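Local structure of potential RNA-dependent RNA polymerase (Human picobirnavirus, 5I62) at residues D102-D107 and Y377-L382; Q267-T272 and H318-G323; P31-T36 and M79-P84; G185-E190 and K199-W204. The protein catalyses template-directed RNA synthesis from ribonucleoside triphosphates and probably serves both transcription and replication of a double-stranded RNA viral genome. All blocks are in the same frame, centred on the assembly; numbering follows the deposited sequence.

Interaction 1. Residues D102-D107 and Y377-L382; sequences DQVPFD and YSRHGL
The imidazole of His380 lies against the phenyl ring of Phe106 as an offset face-to-face stack, centroids 3.9 Å apart and planes inclined by 18°. Phe106 CE1 sits above the rim of the imidazole rather than its centre. On the opposite face of the same imidazole, CG of the neighbouring Arg379 rests over the centre, leaving the ring sandwiched. Its edge is polar: ND1 donates to Val104 O over 2.8 Å, almost in the ring plane and nearly straight at 162°, although it reaches that carbonyl from above its plane. Pro105 O also meets this edge, 3.3 Å from His380 CE1. At the remaining nitrogen, NE2 bonds Glu341 of helix 327-345, so that both nitrogens fix the ring's rotation. The loop between helices 89-97 and 108-116 is thereby fastened to the turn that follows helix 370-378, which leads on to strand 390-392, an edge of the four-stranded sheet that probably forms the polymerase palm. Further along, Val104 N donates to Arg379 O (2.9 Å), while Val104 CG2 touches Arg379 CG at 3.6 Å, the two side chains crossing at about a right angle. Gln103 packs CB on His380 O and turns its amide oxygen to Thr272.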
loop_
_atom_site.group_PDB
_atom_site.type_symbol
_atom_site.label_atom_id
_atom_site.label_comp_id
_atom_site.label_asym_id
_atom_site.label_seq_id
_atom_site.Cartn_x
_atom_site.Cartn_y
_atom_site.Cartn_z
ATOM N N ASP A 102 -16.910 -14.048 -13.403
ATOM C CA ASP A 102 -18.214 -14.296 -12.787
ATOM C C ASP A 102 -18.254 -13.661 -11.401
ATOM O O ASP A 102 -17.329 -13.835 -10.605
ATOM C CB ASP A 102 -18.478 -15.798 -12.674
ATOM C CG ASP A 102 -18.456 -16.512 -14.023
ATOM O OD1 ASP A 102 -18.782 -15.879 -15.054
ATOM O OD2 ASP A 102 -18.101 -17.710 -14.054
ATOM N N GLN A 103 -19.317 -12.911 -11.119
ATOM C CA GLN A 103 -19.385 -12.157 -9.871
ATOM C C GLN A 103 -20.825 -12.095 -9.383
ATOM O O GLN A 103 -21.703 -11.575 -10.077
ATOM C CB GLN A 103 -18.792 -10.750 -10.056
ATOM C CG GLN A 103 -19.320 -10.022 -11.270
ATOM C CD GLN A 103 -18.507 -8.795 -11.644
ATOM O OE1 GLN A 103 -18.875 -7.664 -11.298
ATOM N NE2 GLN A 103 -17.411 -9.011 -12.386
ATOM N N VAL A 104 -21.067 -12.629 -8.191
ATOM C CA VAL A 104 -22.404 -12.631 -7.600
ATOM C C VAL A 104 -22.572 -11.444 -6.659
ATOM O O VAL A 104 -21.586 -10.911 -6.136
ATOM C CB VAL A 104 -22.700 -13.957 -6.873
ATOM C CG1 VAL A 104 -22.403 -15.158 -7.777
ATOM C CG2 VAL A 104 -21.912 -14.042 -5.578
ATOM N N PRO A 105 -23.801 -10.995 -6.425
ATOM C CA PRO A 105 -24.027 -9.856 -5.522
ATOM C C PRO A 105 -23.619 -10.186 -4.095
ATOM O O PRO A 105 -23.536 -11.352 -3.700
ATOM C CB PRO A 105 -25.543 -9.614 -5.615
ATOM C CG PRO A 105 -25.940 -10.185 -6.966
ATOM C CD PRO A 105 -25.015 -11.373 -7.182
ATOM N N PHE A 106 -23.373 -9.134 -3.318
ATOM C CA PHE A 106 -23.019 -9.274 -1.911
ATOM C C PHE A 106 -24.274 -9.486 -1.072
ATOM O O PHE A 106 -25.344 -8.966 -1.391
ATOM C CB PHE A 106 -22.294 -8.025 -1.407
ATOM C CG PHE A 106 -20.835 -7.947 -1.787
ATOM C CD1 PHE A 106 -20.441 -7.851 -3.121
ATOM C CD2 PHE A 106 -19.866 -7.899 -0.800
ATOM C CE1 PHE A 106 -19.086 -7.740 -3.460
ATOM C CE2 PHE A 106 -18.525 -7.782 -1.121
ATOM C CZ PHE A 106 -18.129 -7.699 -2.457
ATOM N N ASP A 107 -24.131 -10.247 0.019
ATOM C CA ASP A 107 -25.235 -10.405 0.968
ATOM C C ASP A 107 -25.597 -9.065 1.597
ATOM O O ASP A 107 -24.751 -8.401 2.198
ATOM C CB ASP A 107 -24.868 -11.408 2.063
ATOM C CG ASP A 107 -26.086 -11.872 2.866
ATOM O OD1 ASP A 107 -27.072 -11.115 2.984
ATOM O OD2 ASP A 107 -26.067 -13.013 3.358
ATOM N N TYR A 377 -15.406 -15.354 -0.529
ATOM C CA TYR A 377 -14.853 -14.157 -1.164
ATOM C C TYR A 377 -14.857 -14.281 -2.689
ATOM O O TYR A 377 -15.246 -13.345 -3.398
ATOM C CB TYR A 377 -13.417 -13.924 -0.702
ATOM C CG TYR A 377 -13.158 -13.478 0.719
ATOM C CD1 TYR A 377 -14.153 -13.476 1.696
ATOM C CD2 TYR A 377 -11.885 -13.072 1.084
ATOM C CE1 TYR A 377 -13.872 -13.083 3.002
ATOM C CE2 TYR A 377 -11.596 -12.666 2.366
ATOM C CZ TYR A 377 -12.589 -12.671 3.324
ATOM O OH TYR A 377 -12.264 -12.258 4.599
ATOM N N SER A 378 -14.381 -15.421 -3.209
ATOM C CA SER A 378 -14.061 -15.545 -4.630
ATOM C C SER A 378 -15.297 -15.459 -5.516
ATOM O O SER A 378 -15.199 -15.051 -6.680
ATOM C CB SER A 378 -13.325 -16.853 -4.892
ATOM O OG SER A 378 -12.058 -16.835 -4.262
ATOM N N ARG A 379 -16.461 -15.839 -4.997
ATOM C CA ARG A 379 -17.684 -15.794 -5.790
ATOM C C ARG A 379 -18.019 -14.386 -6.270
ATOM O O ARG A 379 -18.830 -14.228 -7.184
ATOM C CB ARG A 379 -18.852 -16.356 -4.981
ATOM C CG ARG A 379 -19.142 -15.543 -3.750
ATOM C CD ARG A 379 -20.244 -16.176 -2.920
ATOM N NE ARG A 379 -20.178 -15.798 -1.512
ATOM C CZ ARG A 379 -21.116 -16.110 -0.618
ATOM N NH1 ARG A 379 -22.189 -16.789 -1.013
ATOM N NH2 ARG A 379 -20.985 -15.754 0.665
ATOM N N HIS A 380 -17.425 -13.363 -5.675
ATOM C CA HIS A 380 -17.636 -11.997 -6.135
ATOM C C HIS A 380 -16.670 -11.604 -7.251
ATOM O O HIS A 380 -16.519 -10.413 -7.533
ATOM C CB HIS A 380 -17.519 -11.041 -4.953
ATOM C CG HIS A 380 -18.457 -11.377 -3.840
ATOM N ND1 HIS A 380 -19.824 -11.324 -3.988
ATOM C CD2 HIS A 380 -18.230 -11.831 -2.583
ATOM C CE1 HIS A 380 -20.402 -11.697 -2.858
ATOM N NE2 HIS A 380 -19.456 -12.008 -1.989
ATOM N N GLY A 381 -16.046 -12.577 -7.903
ATOM C CA GLY A 381 -15.108 -12.284 -8.969
ATOM C C GLY A 381 -13.704 -11.991 -8.501
ATOM O O GLY A 381 -12.935 -11.382 -9.249
ATOM N N LEU A 382 -13.345 -12.406 -7.288
ATOM C CA LEU A 382 -12.021 -12.166 -6.737
ATOM C C LEU A 382 -11.171 -13.424 -6.845
ATOM O O LEU A 382 -11.678 -14.545 -6.809
ATOM C CB LEU A 382 -12.118 -11.695 -5.286
ATOM C CG LEU A 382 -13.037 -10.481 -5.170
ATOM C CD1 LEU A 382 -13.376 -10.198 -3.707
ATOM C CD2 LEU A 382 -12.354 -9.249 -5.856
HETATM O O HOH W 1 -15.659 -15.712 -9.994
#

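Interaction 2. Residues Q267-T272 and H318-G323; sequences QHFNPT and HGMGSG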
loop_
_atom_site.group_PDB
_atom_site.type_symbol
_atom_site.label_atom_id
_atom_site.label_comp_id
_atom_site.label_asym_id
_atom_site.label_seq_id
_atom_site.Cartn_x
_atom_site.Cartn_y
_atom_site.Cartn_z
ATOM N N GLN A 267 -6.877 -5.245 -9.469
ATOM C CA GLN A 267 -7.302 -5.564 -10.826
ATOM C C GLN A 267 -8.690 -6.196 -10.848
ATOM O O GLN A 267 -9.437 -6.020 -11.815
ATOM C CB GLN A 267 -6.285 -6.491 -11.487
ATOM C CG GLN A 267 -4.875 -5.907 -11.727
ATOM C CD GLN A 267 -3.944 -6.021 -10.528
ATOM O OE1 GLN A 267 -4.380 -6.023 -9.375
ATOM N NE2 GLN A 267 -2.647 -6.135 -10.804
ATOM N N HIS A 268 -9.044 -6.939 -9.806
ATOM C CA HIS A 268 -10.319 -7.642 -9.754
ATOM C C HIS A 268 -11.407 -6.837 -9.065
ATOM O O HIS A 268 -12.514 -7.359 -8.864
ATOM C CB HIS A 268 -10.160 -8.983 -9.024
ATOM C CG HIS A 268 -9.404 -10.019 -9.796
ATOM N ND1 HIS A 268 -8.030 -10.069 -9.824
ATOM C CD2 HIS A 268 -9.833 -11.064 -10.546
ATOM C CE1 HIS A 268 -7.642 -11.082 -10.578
ATOM N NE2 HIS A 268 -8.716 -11.703 -11.026
ATOM N N PHE A 269 -11.122 -5.597 -8.664
ATOM C CA PHE A 269 -12.094 -4.805 -7.903
ATOM C C PHE A 269 -13.144 -4.297 -8.890
ATOM O O PHE A 269 -13.101 -3.168 -9.380
ATOM C CB PHE A 269 -11.396 -3.680 -7.143
ATOM C CG PHE A 269 -12.145 -3.209 -5.934
ATOM C CD1 PHE A 269 -12.094 -3.922 -4.739
ATOM C CD2 PHE A 269 -12.908 -2.063 -5.990
ATOM C CE1 PHE A 269 -12.795 -3.489 -3.621
ATOM C CE2 PHE A 269 -13.628 -1.627 -4.875
ATOM C CZ PHE A 269 -13.559 -2.327 -3.691
ATOM N N ASN A 270 -14.128 -5.155 -9.145
ATOM C CA ASN A 270 -15.025 -5.078 -10.293
ATOM C C ASN A 270 -16.254 -4.227 -9.951
ATOM O O ASN A 270 -16.396 -3.738 -8.837
ATOM C CB ASN A 270 -15.380 -6.502 -10.709
ATOM C CG ASN A 270 -16.015 -7.286 -9.563
ATOM O OD1 ASN A 270 -16.889 -6.782 -8.859
ATOM N ND2 ASN A 270 -15.562 -8.516 -9.374
ATOM N N PRO A 271 -17.179 -4.034 -10.903
ATOM C CA PRO A 271 -18.330 -3.160 -10.631
ATOM C C PRO A 271 -19.228 -3.657 -9.513
ATOM O O PRO A 271 -19.938 -2.849 -8.916
ATOM C CB PRO A 271 -19.078 -3.130 -11.972
ATOM C CG PRO A 271 -17.978 -3.316 -13.004
ATOM C CD PRO A 271 -17.064 -4.335 -12.353
ATOM N N THR A 272 -19.221 -4.956 -9.214
ATOM C CA THR A 272 -19.981 -5.425 -8.064
ATOM C C THR A 272 -19.351 -4.916 -6.774
ATOM O O THR A 272 -20.040 -4.347 -5.919
ATOM C CB THR A 272 -20.063 -6.954 -8.092
ATOM O OG1 THR A 272 -20.698 -7.365 -9.308
ATOM C CG2 THR A 272 -20.876 -7.469 -6.919
ATOM N N HIS A 318 -12.226 -0.387 -15.697
ATOM C CA HIS A 318 -11.146 -1.252 -15.243
ATOM C C HIS A 318 -11.262 -1.410 -13.729
ATOM O O HIS A 318 -12.174 -0.869 -13.098
ATOM C CB HIS A 318 -9.781 -0.683 -15.672
ATOM C CG HIS A 318 -9.598 0.768 -15.326
ATOM N ND1 HIS A 318 -9.407 1.214 -14.035
ATOM C CD2 HIS A 318 -9.575 1.875 -16.107
ATOM C CE1 HIS A 318 -9.270 2.528 -14.035
ATOM N NE2 HIS A 318 -9.369 2.957 -15.281
ATOM N N GLY A 319 -10.341 -2.178 -13.153
ATOM C CA GLY A 319 -10.311 -2.348 -11.719
ATOM C C GLY A 319 -9.821 -1.081 -11.032
ATOM O O GLY A 319 -9.678 -0.017 -11.634
ATOM N N MET A 320 -9.551 -1.213 -9.734
ATOM C CA MET A 320 -9.071 -0.081 -8.956
ATOM C C MET A 320 -7.803 0.493 -9.567
ATOM O O MET A 320 -6.788 -0.196 -9.674
ATOM C CB MET A 320 -8.807 -0.493 -7.516
ATOM C CG MET A 320 -8.094 0.576 -6.727
ATOM S SD MET A 320 -9.138 2.032 -6.503
ATOM C CE MET A 320 -10.242 1.402 -5.209
ATOM N N GLY A 321 -7.855 1.770 -9.948
ATOM C CA GLY A 321 -6.649 2.435 -10.405
ATOM C C GLY A 321 -5.712 2.621 -9.230
ATOM O O GLY A 321 -5.874 3.560 -8.450
ATOM N N SER A 322 -4.754 1.705 -9.076
ATOM C CA SER A 322 -3.832 1.693 -7.944
ATOM C C SER A 322 -3.062 3.003 -7.860
ATOM O O SER A 322 -2.077 3.176 -8.586
ATOM C CB SER A 322 -2.852 0.520 -8.070
ATOM O OG SER A 322 -3.484 -0.629 -8.631
ATOM N N GLY A 323 -3.500 3.928 -6.993
ATOM C CA GLY A 323 -3.016 5.306 -7.029
ATOM C C GLY A 323 -4.093 6.359 -6.820
ATOM O O GLY A 323 -3.791 7.537 -6.590
#
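Phe269 and Met320 meet through the roots of their side chains, CB to CB at 4.1 Å, with Met320 N a similar distance from the same phenylalanine carbon. After bends at its second and third torsions, Met320 brings CE obliquely to the Phe269 ring. Alongside, Gly319 presents bare backbone: its CA lies 3.8 Å from Gln267 O and 3.7 Å from Phe269 O, an approach that its lack of a side chain permits. The contact is thus van der Waals packing between two buried loops, with Phe269 at the centre of an inverse gamma turn. In sequence and position these loops probably match motifs A and B of the polymerase palm: residues 267-272 follow strand 257-261, and the glycine-rich loop 318-323 precedes helix 327-345. A second shell sets each loop. His318 ND1 donates to Gly319 O over 2.7 Å at 162°, in the plane of that carbonyl and close to the imidazole plane, and NE2 is bonded to Ile304 O. Asn270, the N-cap of helix 271-284, accepts at OD1 a weak bond from Thr272 N (3.0 Å) and another from Cys273 N, and gives ND2 to His380 O. Glu331 of helix 327-345 packs against both Phe269 and Met320.

Interaction 3. Residues P31-T36 and M79-P84; sequences PEVYRT and MSVMLP
Pro31 and Val81 bring their CA atoms to 4.9 Å, and Val33 and Ser80 theirs to 5.6 Å, as two irregular segments pass without direct backbone pairing. A serine hydroxyl bridges them instead. Ser80 OG, turned between its own backbone N and carbonyl carbon (chi1 62°), donates to Glu32 O over 2.6 Å, in the carbonyl plane and on a lone pair, and accepts from Tyr34 N at 2.9 Å. One hydroxyl therefore satisfies two backbone groups that flank Val33. Ser80 CB also presses on the tyrosine ring, 3.4 Å from Tyr34 CD2. Next to it, Val33 CG2 meets Val81 CG2 at 3.7 Å. A water adds a second bridge, donating to Tyr34 O and accepting from Met79 N (2.9 Å). The short, weakly bonded strand 34-35 goes on to pair with strand 428-429, whereas the 79-84 loop leans on the hairpin of strands 176-189 and 199-205, a layout consistent with an N-terminal part that bridges fingers and thumb, as in polymerases of other double-stranded RNA viruses.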
loop_
_atom_site.group_PDB
_atom_site.type_symbol
_atom_site.label_atom_id
_atom_site.label_comp_id
_atom_site.label_asym_id
_atom_site.label_seq_id
_atom_site.Cartn_x
_atom_site.Cartn_y
_atom_site.Cartn_z
ATOM N N PRO A 31 17.285 -1.724 -16.521
ATOM C CA PRO A 31 17.712 -3.107 -16.245
ATOM C C PRO A 31 18.689 -3.272 -15.088
ATOM O O PRO A 31 18.897 -4.414 -14.658
ATOM C CB PRO A 31 18.357 -3.543 -17.569
ATOM C CG PRO A 31 18.885 -2.262 -18.158
ATOM C CD PRO A 31 17.902 -1.180 -17.750
ATOM N N GLU A 32 19.270 -2.196 -14.554
ATOM C CA GLU A 32 20.342 -2.325 -13.567
ATOM C C GLU A 32 19.824 -2.722 -12.189
ATOM O O GLU A 32 18.776 -2.250 -11.743
ATOM C CB GLU A 32 21.112 -1.013 -13.421
ATOM C CG GLU A 32 21.732 -0.516 -14.677
ATOM C CD GLU A 32 22.879 -1.396 -15.126
ATOM O OE1 GLU A 32 22.816 -1.893 -16.271
ATOM O OE2 GLU A 32 23.828 -1.617 -14.329
ATOM N N VAL A 33 20.593 -3.566 -11.505
ATOM C CA VAL A 33 20.361 -3.891 -10.104
ATOM C C VAL A 33 21.106 -2.861 -9.272
ATOM O O VAL A 33 22.323 -2.729 -9.409
ATOM C CB VAL A 33 20.843 -5.315 -9.774
ATOM C CG1 VAL A 33 20.707 -5.603 -8.269
ATOM C CG2 VAL A 33 20.076 -6.355 -10.598
ATOM N N TYR A 34 20.386 -2.129 -8.421
ATOM C CA TYR A 34 20.978 -1.094 -7.579
ATOM C C TYR A 34 21.289 -1.669 -6.203
ATOM O O TYR A 34 20.384 -2.019 -5.439
ATOM C CB TYR A 34 20.055 0.120 -7.463
ATOM C CG TYR A 34 19.872 0.831 -8.777
ATOM C CD1 TYR A 34 20.894 0.848 -9.716
ATOM C CD2 TYR A 34 18.690 1.491 -9.079
ATOM C CE1 TYR A 34 20.745 1.484 -10.926
ATOM C CE2 TYR A 34 18.530 2.131 -10.285
ATOM C CZ TYR A 34 19.566 2.131 -11.204
ATOM O OH TYR A 34 19.412 2.772 -12.413
ATOM N N ARG A 35 22.571 -1.746 -5.886
ATOM C CA ARG A 35 23.053 -2.231 -4.605
ATOM C C ARG A 35 23.503 -1.029 -3.781
ATOM O O ARG A 35 24.160 -0.124 -4.308
ATOM C CB ARG A 35 24.191 -3.216 -4.858
ATOM C CG ARG A 35 24.846 -3.824 -3.679
ATOM C CD ARG A 35 24.168 -5.084 -3.137
ATOM N NE ARG A 35 25.139 -5.641 -2.209
ATOM C CZ ARG A 35 25.397 -5.135 -1.005
ATOM N NH1 ARG A 35 24.689 -4.103 -0.534
ATOM N NH2 ARG A 35 26.350 -5.681 -0.259
ATOM N N THR A 36 23.104 -0.985 -2.509
ATOM C CA THR A 36 23.497 0.101 -1.610
ATOM C C THR A 36 24.936 -0.135 -1.143
ATOM O O THR A 36 25.530 -1.183 -1.399
ATOM C CB THR A 36 22.545 0.176 -0.410
ATOM O OG1 THR A 36 22.775 -0.959 0.429
ATOM C CG2 THR A 36 21.066 0.225 -0.833
ATOM N N MET A 79 15.348 -4.945 -6.337
ATOM C CA MET A 79 14.096 -4.205 -6.435
ATOM C C MET A 79 14.070 -3.179 -7.559
ATOM O O MET A 79 13.017 -2.583 -7.806
ATOM C CB MET A 79 13.798 -3.460 -5.128
ATOM C CG MET A 79 13.889 -4.305 -3.902
ATOM S SD MET A 79 14.084 -3.263 -2.443
ATOM C CE MET A 79 12.456 -2.525 -2.371
ATOM N N SER A 80 15.183 -2.943 -8.236
ATOM C CA SER A 80 15.277 -1.825 -9.157
ATOM C C SER A 80 14.991 -2.200 -10.600
ATOM O O SER A 80 14.861 -1.305 -11.442
ATOM C CB SER A 80 16.668 -1.215 -9.060
ATOM O OG SER A 80 17.632 -2.182 -9.438
ATOM N N VAL A 81 14.941 -3.488 -10.921
ATOM C CA VAL A 81 14.870 -3.890 -12.322
ATOM C C VAL A 81 13.453 -3.650 -12.821
ATOM O O VAL A 81 12.512 -4.354 -12.439
ATOM C CB VAL A 81 15.309 -5.345 -12.534
ATOM C CG1 VAL A 81 15.162 -5.731 -14.002
ATOM C CG2 VAL A 81 16.750 -5.533 -12.071
ATOM N N MET A 82 13.311 -2.660 -13.684
ATOM C CA MET A 82 12.042 -2.289 -14.280
ATOM C C MET A 82 11.999 -2.775 -15.730
ATOM O O MET A 82 12.825 -2.366 -16.554
ATOM C CB MET A 82 11.875 -0.770 -14.184
ATOM C CG MET A 82 10.712 -0.219 -14.947
ATOM S SD MET A 82 10.765 1.601 -14.940
ATOM C CE MET A 82 9.173 1.928 -15.652
ATOM N N LEU A 83 11.037 -3.636 -16.044
ATOM C CA LEU A 83 10.960 -4.199 -17.376
ATOM C C LEU A 83 10.485 -3.147 -18.377
ATOM O O LEU A 83 9.804 -2.189 -18.006
ATOM C CB LEU A 83 10.020 -5.397 -17.401
ATOM C CG LEU A 83 10.386 -6.647 -16.585
ATOM C CD1 LEU A 83 9.354 -7.735 -16.795
ATOM C CD2 LEU A 83 11.772 -7.152 -16.961
ATOM N N PRO A 84 10.830 -3.303 -19.654
ATOM C CA PRO A 84 10.310 -2.392 -20.685
ATOM C C PRO A 84 8.801 -2.509 -20.792
ATOM O O PRO A 84 8.210 -3.530 -20.436
ATOM C CB PRO A 84 10.973 -2.872 -21.983
ATOM C CG PRO A 84 12.085 -3.772 -21.573
ATOM C CD PRO A 84 11.794 -4.287 -20.190
HETATM O O HOH W 2 17.821 -3.368 -6.222
#

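Interaction 4. Residues G185-E190 and K199-W204; sequences GWRGQE and KQRVVW
Gln200 OE1 is gripped by two donors, Trp186 NE1 across the hairpin at 2.8 Å and Leu83 N from a neighbouring loop. The indole N-H comes from above the amide plane, its bond bent to 143°, with ring and amide planes 38° apart. In Trp186, CG is anti to the backbone N (chi1 175°), beside the carbonyl carbon. Gly188 N stands 3.3 Å above the indole plane, toward the rim, and a CB on this glycine would run into Trp186 CH2. Beneath these side chains runs a regular antiparallel pairing. Gly185 with Val203, Arg187 with Arg201 and Gln189 with Lys199 are the hydrogen-bonded pairs, the shortest bonds being Gly185 N to Val203 O and Lys199 N to Gln189 O, each 2.7 Å. The other face of the sheet is strongly basic. Arg187 and Arg201 lie side by side and point the same way, Arg187 CB resting over the Arg201 guanidinium, 3.3 Å from NH1. The two NH1 atoms come within 4.4 Å; the salt bridge of Arg187 NE to Glu430 probably eases their repulsion. Val203 CG2 touches Arg187 CG. Strand 199-205 probably corresponds to the basic fingers motif F. Helix 89-97 packs against Gln200 and Val202 on the tryptophan side, while strand 176-189 continues the sheet toward strands 168-173 and 306-309.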
loop_
_atom_site.group_PDB
_atom_site.type_symbol
_atom_site.label_atom_id
_atom_site.label_comp_id
_atom_site.label_asym_id
_atom_site.label_seq_id
_atom_site.Cartn_x
_atom_site.Cartn_y
_atom_site.Cartn_z
ATOM N N GLY A 185 2.718 4.428 -14.108
ATOM C CA GLY A 185 3.887 4.417 -13.260
ATOM C C GLY A 185 4.302 3.002 -12.865
ATOM O O GLY A 185 3.712 2.001 -13.272
ATOM N N TRP A 186 5.345 2.940 -12.045
ATOM C CA TRP A 186 5.992 1.668 -11.762
ATOM C C TRP A 186 6.555 1.671 -10.351
ATOM O O TRP A 186 7.043 2.690 -9.870
ATOM C CB TRP A 186 7.102 1.384 -12.782
ATOM C CG TRP A 186 7.903 0.134 -12.494
ATOM C CD1 TRP A 186 7.654 -1.120 -12.965
ATOM C CD2 TRP A 186 9.091 0.039 -11.704
ATOM N NE1 TRP A 186 8.605 -1.998 -12.501
ATOM C CE2 TRP A 186 9.503 -1.310 -11.729
ATOM C CE3 TRP A 186 9.849 0.964 -10.980
ATOM C CZ2 TRP A 186 10.640 -1.756 -11.058
ATOM C CZ3 TRP A 186 10.983 0.518 -10.312
ATOM C CH2 TRP A 186 11.367 -0.827 -10.360
ATOM N N ARG A 187 6.467 0.515 -9.691
ATOM C CA ARG A 187 7.194 0.252 -8.456
ATOM C C ARG A 187 7.753 -1.158 -8.515
ATOM O O ARG A 187 7.068 -2.081 -8.959
ATOM C CB ARG A 187 6.321 0.385 -7.195
ATOM C CG ARG A 187 5.783 1.784 -6.940
ATOM C CD ARG A 187 6.901 2.793 -6.720
ATOM N NE ARG A 187 7.739 2.460 -5.574
ATOM C CZ ARG A 187 7.415 2.733 -4.315
ATOM N NH1 ARG A 187 6.260 3.336 -4.043
ATOM N NH2 ARG A 187 8.240 2.401 -3.328
ATOM N N GLY A 188 8.980 -1.322 -8.043
ATOM C CA GLY A 188 9.607 -2.622 -7.985
ATOM C C GLY A 188 9.491 -3.205 -6.591
ATOM O O GLY A 188 9.621 -2.503 -5.595
ATOM N N GLN A 189 9.270 -4.510 -6.535
ATOM C CA GLN A 189 9.181 -5.212 -5.271
ATOM C C GLN A 189 9.976 -6.506 -5.373
ATOM O O GLN A 189 9.916 -7.207 -6.386
ATOM C CB GLN A 189 7.712 -5.473 -4.912
ATOM C CG GLN A 189 7.494 -6.316 -3.687
ATOM C CD GLN A 189 6.036 -6.323 -3.268
ATOM O OE1 GLN A 189 5.358 -5.292 -3.330
ATOM N NE2 GLN A 189 5.541 -7.483 -2.848
ATOM N N GLU A 190 10.734 -6.806 -4.326
ATOM C CA GLU A 190 11.565 -8.004 -4.343
ATOM C C GLU A 190 10.692 -9.247 -4.470
ATOM O O GLU A 190 9.665 -9.372 -3.799
ATOM C CB GLU A 190 12.439 -8.070 -3.089
ATOM C CG GLU A 190 11.678 -8.171 -1.769
ATOM C CD GLU A 190 11.361 -6.808 -1.167
ATOM O OE1 GLU A 190 10.810 -5.943 -1.890
ATOM O OE2 GLU A 190 11.675 -6.596 0.028
ATOM N N LYS A 199 9.134 -7.987 -8.867
ATOM C CA LYS A 199 7.709 -7.783 -9.106
ATOM C C LYS A 199 7.495 -6.441 -9.785
ATOM O O LYS A 199 7.970 -5.419 -9.287
ATOM C CB LYS A 199 6.924 -7.780 -7.792
ATOM C CG LYS A 199 6.713 -9.102 -7.079
ATOM C CD LYS A 199 6.558 -10.250 -8.045
ATOM C CE LYS A 199 7.845 -11.053 -8.085
ATOM N NZ LYS A 199 7.931 -12.014 -9.224
ATOM N N GLN A 200 6.733 -6.431 -10.879
ATOM C CA GLN A 200 6.532 -5.225 -11.683
ATOM C C GLN A 200 5.173 -4.615 -11.341
ATOM O O GLN A 200 4.166 -4.863 -12.002
ATOM C CB GLN A 200 6.658 -5.555 -13.169
ATOM C CG GLN A 200 7.946 -6.292 -13.543
ATOM C CD GLN A 200 9.168 -5.402 -13.432
ATOM O OE1 GLN A 200 9.212 -4.318 -14.020
ATOM N NE2 GLN A 200 10.181 -5.869 -12.699
ATOM N N ARG A 201 5.157 -3.769 -10.310
ATOM C CA ARG A 201 3.897 -3.178 -9.867
ATOM C C ARG A 201 3.465 -2.052 -10.811
ATOM O O ARG A 201 4.277 -1.229 -11.229
ATOM C CB ARG A 201 4.019 -2.644 -8.441
ATOM C CG ARG A 201 4.169 -3.707 -7.353
ATOM C CD ARG A 201 4.009 -3.087 -5.947
ATOM N NE ARG A 201 3.087 -1.947 -5.953
ATOM C CZ ARG A 201 3.324 -0.774 -5.364
ATOM N NH1 ARG A 201 4.449 -0.584 -4.683
ATOM N NH2 ARG A 201 2.432 0.204 -5.444
ATOM N N VAL A 202 2.179 -2.018 -11.145
ATOM C CA VAL A 202 1.606 -0.931 -11.920
ATOM C C VAL A 202 1.109 0.134 -10.955
ATOM O O VAL A 202 0.423 -0.178 -9.976
ATOM C CB VAL A 202 0.472 -1.433 -12.825
ATOM C CG1 VAL A 202 -0.266 -0.264 -13.447
ATOM C CG2 VAL A 202 1.010 -2.362 -13.896
ATOM N N VAL A 203 1.486 1.387 -11.207
ATOM C CA VAL A 203 0.956 2.531 -10.475
ATOM C C VAL A 203 0.127 3.365 -11.442
ATOM O O VAL A 203 0.596 3.689 -12.538
ATOM C CB VAL A 203 2.072 3.388 -9.845
ATOM C CG1 VAL A 203 1.461 4.571 -9.083
ATOM C CG2 VAL A 203 2.920 2.548 -8.918
ATOM N N TRP A 204 -1.095 3.704 -11.039
ATOM C CA TRP A 204 -1.931 4.652 -11.764
ATOM C C TRP A 204 -1.688 6.036 -11.163
ATOM O O TRP A 204 -2.203 6.358 -10.093
ATOM C CB TRP A 204 -3.402 4.258 -11.686
ATOM C CG TRP A 204 -3.750 2.993 -12.423
ATOM C CD1 TRP A 204 -3.296 1.728 -12.160
ATOM C CD2 TRP A 204 -4.608 2.882 -13.563
ATOM N NE1 TRP A 204 -3.835 0.836 -13.061
ATOM C CE2 TRP A 204 -4.630 1.521 -13.942
ATOM C CE3 TRP A 204 -5.351 3.804 -14.309
ATOM C CZ2 TRP A 204 -5.375 1.061 -15.023
ATOM C CZ3 TRP A 204 -6.095 3.346 -15.377
ATOM C CH2 TRP A 204 -6.094 1.985 -15.734
#

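Overall arrangement
The four contacts form a chain through the polymerase, from interaction 1 through 2 and 4 to 3. Interaction 2 is the buried one, held by apolar and bare-backbone packing; the others reach the surface and combine polar bonds with packing: a ring stack beside an imidazole bond in interaction 1, a hydroxyl bridge in interaction 3 and strand pairing in interaction 4. Gln103 and His380 of interaction 1 reach the start of helix 271-284, which belongs to interaction 2, through two bonds to side chains. Ser322 O and Trp204 N connect interactions 2 and 4. Gln200 ties interaction 4 to interaction 3, whereas interactions 1 and 3 lie about 37 Å apart between centres.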